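Local coordinates for malonyl CoA-acyl carrier protein transacylase (Burkholderia pseudomallei, PDB 3G87) that probably transfers the malonyl group from malonyl-CoA to holo acyl carrier protein, releasing free CoA, at residues A[40-44]-A[45-49]; A[103-106]-A[107-111]. All coordinates share one frame; numbering follows the deposited sequence.

Overall arrangement
Both contacts are local helix starts in the acyltransferase domain, each with an N-cap residue whose side chain accepts from the backbone N three residues on. Their chemistry differs. In interaction 1 the cap is the hydroxyl of Ser-43 and its bond is weak; in interaction 2 it is the carboxylate of Asp-106, gripped by two donors of Thr-109, with a water joining Asp-106 N to Thr-109 OG1. Each is partly buried, with a polar cap toward the outside and apolar side chains turned to neighbouring helices. Helices 30-40 and 59-81 pack against both. The centres lie about 18 Å apart, yet the two meet directly where Leu-40 CG packs on Leu-111 CD2 at 4.1 Å.

Interaction 1 (A[40-44]-A[45-49]); sequences LGYSI and RALCV
Ser-43 O accepts from Leu-47 N at 3.3 Å and Ile-44 O from Cys-48 N at 3.1 Å, two i to i+4 bonds that open the helix. Ser-43 occupies the N-cap position. With chi1 at -177° its hydroxyl lies beside its own carbonyl carbon and turns to the first helical turn, where OG accepts from Ala-46 N at 3.3 Å. Straight at 166°, the capping bond is nonetheless weak. The CB atoms of Ser-43 and Ala-46 also touch, 3.7 Å apart, next to the cap. On the apolar flank the branch CD2 of Leu-47 does the touching: it meets Tyr-42 CE1 at 3.8 Å, obliquely to the ring, and lies 4.2 Å from Ile-44 CD1. That same Ile-44 CD1 reaches Cys-48 SG at 4.1 Å, so one methyl bridges two successive residues of the helix. The Tyr-42 ring is supported within its own segment as well, for Leu-40 CB sits 4.0 Å above the centre of one face. Gly-41, the first residue after helix 30-40, has positive phi and lets the chain turn into the short linker before helix 44-50. Asp-37 OD1, on the preceding helix, takes a hydrogen bond from Ile-44 N, tying the two helices together. Ile-44 packs on Phe-26 of helix 25-28 and on Thr-33 and Ala-36 of helix 30-40, while Tyr-42 and Cys-48 lie against helix 59-81 through Pro-64, Ala-65 and Val-69.

Interaction 2 (A[103-106]-A[107-111]); sequences GCFD and FETGL
Asp-106 meets Thr-109 across the first turn of helix 107-123, and its side chain can be followed outward from the backbone. CB lies near Phe-107 N simply through chain connectivity. With chi1 at 64°, CG lies between the backbone N and the carbonyl carbon, which carries the carboxylate over the start of the helix. There OD1 accepts twice: from Thr-109 OG1 at 2.8 Å, arriving from above the carboxylate plane (36° out of it), and from Thr-109 N at 3.0 Å, nearly in line with the C-O bond. Two donors of one residue, approaching in different directions, should hinder rotation of the carboxylate. OD2 is 4.5 Å from Glu-108 OE1, a mild repulsion of like charges, probably offset for Asp-106 by the two bonds to OD1 and the helix start. This is an N-cap: Asp-106 precedes the helix, and its side chain satisfies an amide of the first turn, while its backbone O accepts from Gly-110 N at 3.2 Å and weakly from Thr-109 N. A water adds a further link, accepting from Asp-106 N and donating to Thr-109 OG1. Beneath the polar cap, Phe-105 CB touches Thr-109 CG2 at 3.8 Å, and CE1 of its ring comes to 3.6 Å from Gly-110 CA, obliquely to the ring; the lack of a side chain on Gly-110 permits this approach. Phe-105 also packs on Phe-96, Leu-99 and Leu-100 of helix 94-101, whose end is marked by a Schellman motif at Gly-103. The side chain of Phe-107 packs on helices 30-40 and 59-81, and its backbone O accepts from Tyr-67 OH.

Interaction 1 (A[40-44]-A[45-49])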
loop_
_atom_site.group_PDB
_atom_site.type_symbol
_atom_site.label_atom_id
_atom_site.label_comp_id
_atom_site.label_asym_id
_atom_site.label_seq_id
_atom_site.Cartn_x
_atom_site.Cartn_y
_atom_site.Cartn_z
ATOM N N LEU A 40 17.979 -5.859 8.099
ATOM C CA LEU A 40 17.959 -6.092 6.682
ATOM C C LEU A 40 19.271 -6.674 6.160
ATOM O O LEU A 40 19.258 -7.453 5.186
ATOM C CB LEU A 40 17.694 -4.759 5.995
ATOM C CG LEU A 40 16.257 -4.248 6.048
ATOM C CD1 LEU A 40 16.283 -2.840 5.563
ATOM C CD2 LEU A 40 15.274 -5.034 5.178
ATOM N N GLY A 41 20.388 -6.330 6.809
ATOM C CA GLY A 41 21.683 -6.833 6.387
ATOM C C GLY A 41 22.249 -6.042 5.212
ATOM O O GLY A 41 23.152 -6.508 4.536
ATOM N N TYR A 42 21.744 -4.827 4.977
ATOM C CA TYR A 42 22.344 -3.915 3.993
ATOM C C TYR A 42 21.995 -2.487 4.362
ATOM O O TYR A 42 21.179 -2.261 5.272
ATOM C CB TYR A 42 21.869 -4.259 2.576
ATOM C CG TYR A 42 20.377 -4.263 2.376
ATOM C CD1 TYR A 42 19.665 -3.048 2.301
ATOM C CD2 TYR A 42 19.683 -5.457 2.226
ATOM C CE1 TYR A 42 18.311 -3.010 2.114
ATOM C CE2 TYR A 42 18.328 -5.448 2.028
ATOM C CZ TYR A 42 17.631 -4.201 1.972
ATOM O OH TYR A 42 16.273 -4.148 1.764
ATOM N N SER A 43 22.589 -1.508 3.689
ATOM C CA SER A 43 22.336 -0.125 4.062
ATOM C C SER A 43 21.021 0.349 3.466
ATOM O O SER A 43 20.862 0.352 2.260
ATOM C CB SER A 43 23.458 0.798 3.590
ATOM O OG SER A 43 23.211 2.153 4.027
ATOM N N ILE A 44 20.082 0.736 4.315
ATOM C CA ILE A 44 18.810 1.216 3.855
ATOM C C ILE A 44 18.987 2.585 3.176
ATOM O O ILE A 44 18.264 2.940 2.230
ATOM C CB ILE A 44 17.778 1.216 5.047
ATOM C CG1 ILE A 44 16.365 1.554 4.573
ATOM C CG2 ILE A 44 18.130 2.216 6.110
ATOM C CD1 ILE A 44 15.766 0.618 3.507
ATOM N N ARG A 45 19.975 3.353 3.656
ATOM C CA ARG A 45 20.161 4.723 3.162
ATOM C C ARG A 45 20.732 4.671 1.758
ATOM O O ARG A 45 20.330 5.447 0.905
ATOM C CB ARG A 45 21.089 5.555 4.083
ATOM C CG ARG A 45 21.216 7.014 3.587
ATOM C CD ARG A 45 22.411 7.735 4.217
ATOM N NE ARG A 45 22.409 9.136 3.832
ATOM C CZ ARG A 45 22.878 9.622 2.703
ATOM N NH1 ARG A 45 23.472 8.821 1.831
ATOM N NH2 ARG A 45 22.756 10.941 2.470
ATOM N N ALA A 46 21.694 3.770 1.545
ATOM C CA ALA A 46 22.304 3.588 0.243
ATOM C C ALA A 46 21.219 3.167 -0.757
ATOM O O ALA A 46 21.123 3.735 -1.839
ATOM C CB ALA A 46 23.392 2.544 0.317
ATOM N N LEU A 47 20.394 2.194 -0.390
ATOM C CA LEU A 47 19.387 1.663 -1.311
ATOM C C LEU A 47 18.457 2.796 -1.735
ATOM O O LEU A 47 18.114 2.928 -2.930
ATOM C CB LEU A 47 18.604 0.529 -0.612
ATOM C CG LEU A 47 17.282 0.046 -1.282
ATOM C CD1 LEU A 47 17.519 -0.740 -2.589
ATOM C CD2 LEU A 47 16.470 -0.820 -0.361
ATOM N N CYS A 48 18.070 3.628 -0.749
ATOM C CA CYS A 48 17.129 4.757 -0.964
ATOM C C CYS A 48 17.656 6.035 -1.682
ATOM O O CYS A 48 16.999 6.587 -2.644
ATOM C CB CYS A 48 16.446 5.137 0.364
ATOM S SG CYS A 48 15.243 3.889 1.012
ATOM N N VAL A 49 18.817 6.517 -1.218
ATOM C CA VAL A 49 19.372 7.797 -1.695
ATOM C C VAL A 49 20.177 7.579 -2.979
ATOM O O VAL A 49 19.951 8.282 -3.966
ATOM C CB VAL A 49 20.202 8.539 -0.596
ATOM C CG1 VAL A 49 20.931 9.731 -1.186
ATOM C CG2 VAL A 49 19.310 8.961 0.589
#

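Interaction 2 (A[103-106]-A[107-111])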
loop_
_atom_site.group_PDB
_atom_site.type_symbol
_atom_site.label_atom_id
_atom_site.label_comp_id
_atom_site.label_asym_id
_atom_site.label_seq_id
_atom_site.Cartn_x
_atom_site.Cartn_y
_atom_site.Cartn_z
ATOM N N GLY A 103 0.536 1.906 17.015
ATOM C CA GLY A 103 1.155 1.330 18.182
ATOM C C GLY A 103 1.039 -0.173 18.207
ATOM O O GLY A 103 1.298 -0.774 19.251
ATOM N N CYS A 104 0.701 -0.786 17.071
ATOM C CA CYS A 104 0.477 -2.244 17.008
ATOM C C CYS A 104 1.781 -3.038 17.129
ATOM O O CYS A 104 1.727 -4.174 17.574
ATOM C CB CYS A 104 -0.257 -2.682 15.724
ATOM S SG CYS A 104 -1.961 -2.035 15.605
ATOM N N PHE A 105 2.910 -2.441 16.719
ATOM C CA PHE A 105 4.244 -3.046 16.859
ATOM C C PHE A 105 5.249 -1.931 16.896
ATOM O O PHE A 105 4.919 -0.775 16.612
ATOM C CB PHE A 105 4.607 -4.109 15.757
ATOM C CG PHE A 105 4.093 -3.787 14.367
ATOM C CD1 PHE A 105 4.616 -2.732 13.639
ATOM C CD2 PHE A 105 3.042 -4.538 13.815
ATOM C CE1 PHE A 105 4.102 -2.392 12.360
ATOM C CE2 PHE A 105 2.503 -4.234 12.546
ATOM C CZ PHE A 105 3.072 -3.160 11.801
ATOM N N ASP A 106 6.471 -2.222 17.203
ATOM C CA ASP A 106 7.482 -1.204 17.104
ATOM C C ASP A 106 8.129 -1.142 15.734
ATOM O O ASP A 106 7.810 -1.895 14.894
ATOM C CB ASP A 106 8.494 -1.293 18.231
ATOM C CG ASP A 106 9.288 -2.534 18.237
ATOM O OD1 ASP A 106 9.397 -3.237 17.299
ATOM O OD2 ASP A 106 9.866 -2.794 19.225
ATOM N N PHE A 107 9.046 -0.222 15.553
ATOM C CA PHE A 107 9.672 0.032 14.272
ATOM C C PHE A 107 10.381 -1.184 13.707
ATOM O O PHE A 107 10.179 -1.532 12.607
ATOM C CB PHE A 107 10.581 1.240 14.348
ATOM C CG PHE A 107 11.428 1.446 13.152
ATOM C CD1 PHE A 107 10.902 1.908 11.983
ATOM C CD2 PHE A 107 12.763 1.187 13.194
ATOM C CE1 PHE A 107 11.685 2.094 10.921
ATOM C CE2 PHE A 107 13.524 1.381 12.121
ATOM C CZ PHE A 107 12.985 1.832 10.985
ATOM N N GLU A 108 11.184 -1.835 14.506
ATOM C CA GLU A 108 11.897 -3.012 14.104
ATOM C C GLU A 108 10.997 -4.171 13.775
ATOM O O GLU A 108 11.262 -4.909 12.894
ATOM C CB GLU A 108 12.875 -3.458 15.186
ATOM C CG GLU A 108 14.119 -2.698 15.275
ATOM C CD GLU A 108 14.777 -2.794 16.655
ATOM O OE1 GLU A 108 14.074 -2.938 17.643
ATOM O OE2 GLU A 108 15.991 -2.736 16.742
ATOM N N THR A 109 9.921 -4.311 14.506
ATOM C CA THR A 109 9.076 -5.439 14.325
ATOM C C THR A 109 8.324 -5.307 13.012
ATOM O O THR A 109 8.160 -6.255 12.341
ATOM C CB THR A 109 8.136 -5.647 15.513
ATOM O OG1 THR A 109 8.876 -5.911 16.673
ATOM C CG2 THR A 109 7.260 -6.794 15.293
ATOM N N GLY A 110 7.910 -4.114 12.648
ATOM C CA GLY A 110 7.238 -3.879 11.373
ATOM C C GLY A 110 8.183 -4.145 10.218
ATOM O O GLY A 110 7.796 -4.785 9.220
ATOM N N LEU A 111 9.441 -3.721 10.366
ATOM C CA LEU A 111 10.406 -3.891 9.325
ATOM C C LEU A 111 10.645 -5.388 9.160
ATOM O O LEU A 111 10.652 -5.904 8.037
ATOM C CB LEU A 111 11.691 -3.096 9.597
ATOM C CG LEU A 111 12.837 -3.217 8.567
ATOM C CD1 LEU A 111 12.413 -2.720 7.145
ATOM C CD2 LEU A 111 14.048 -2.469 9.034
HETATM O O HOH W 1 6.492 -4.879 18.572
#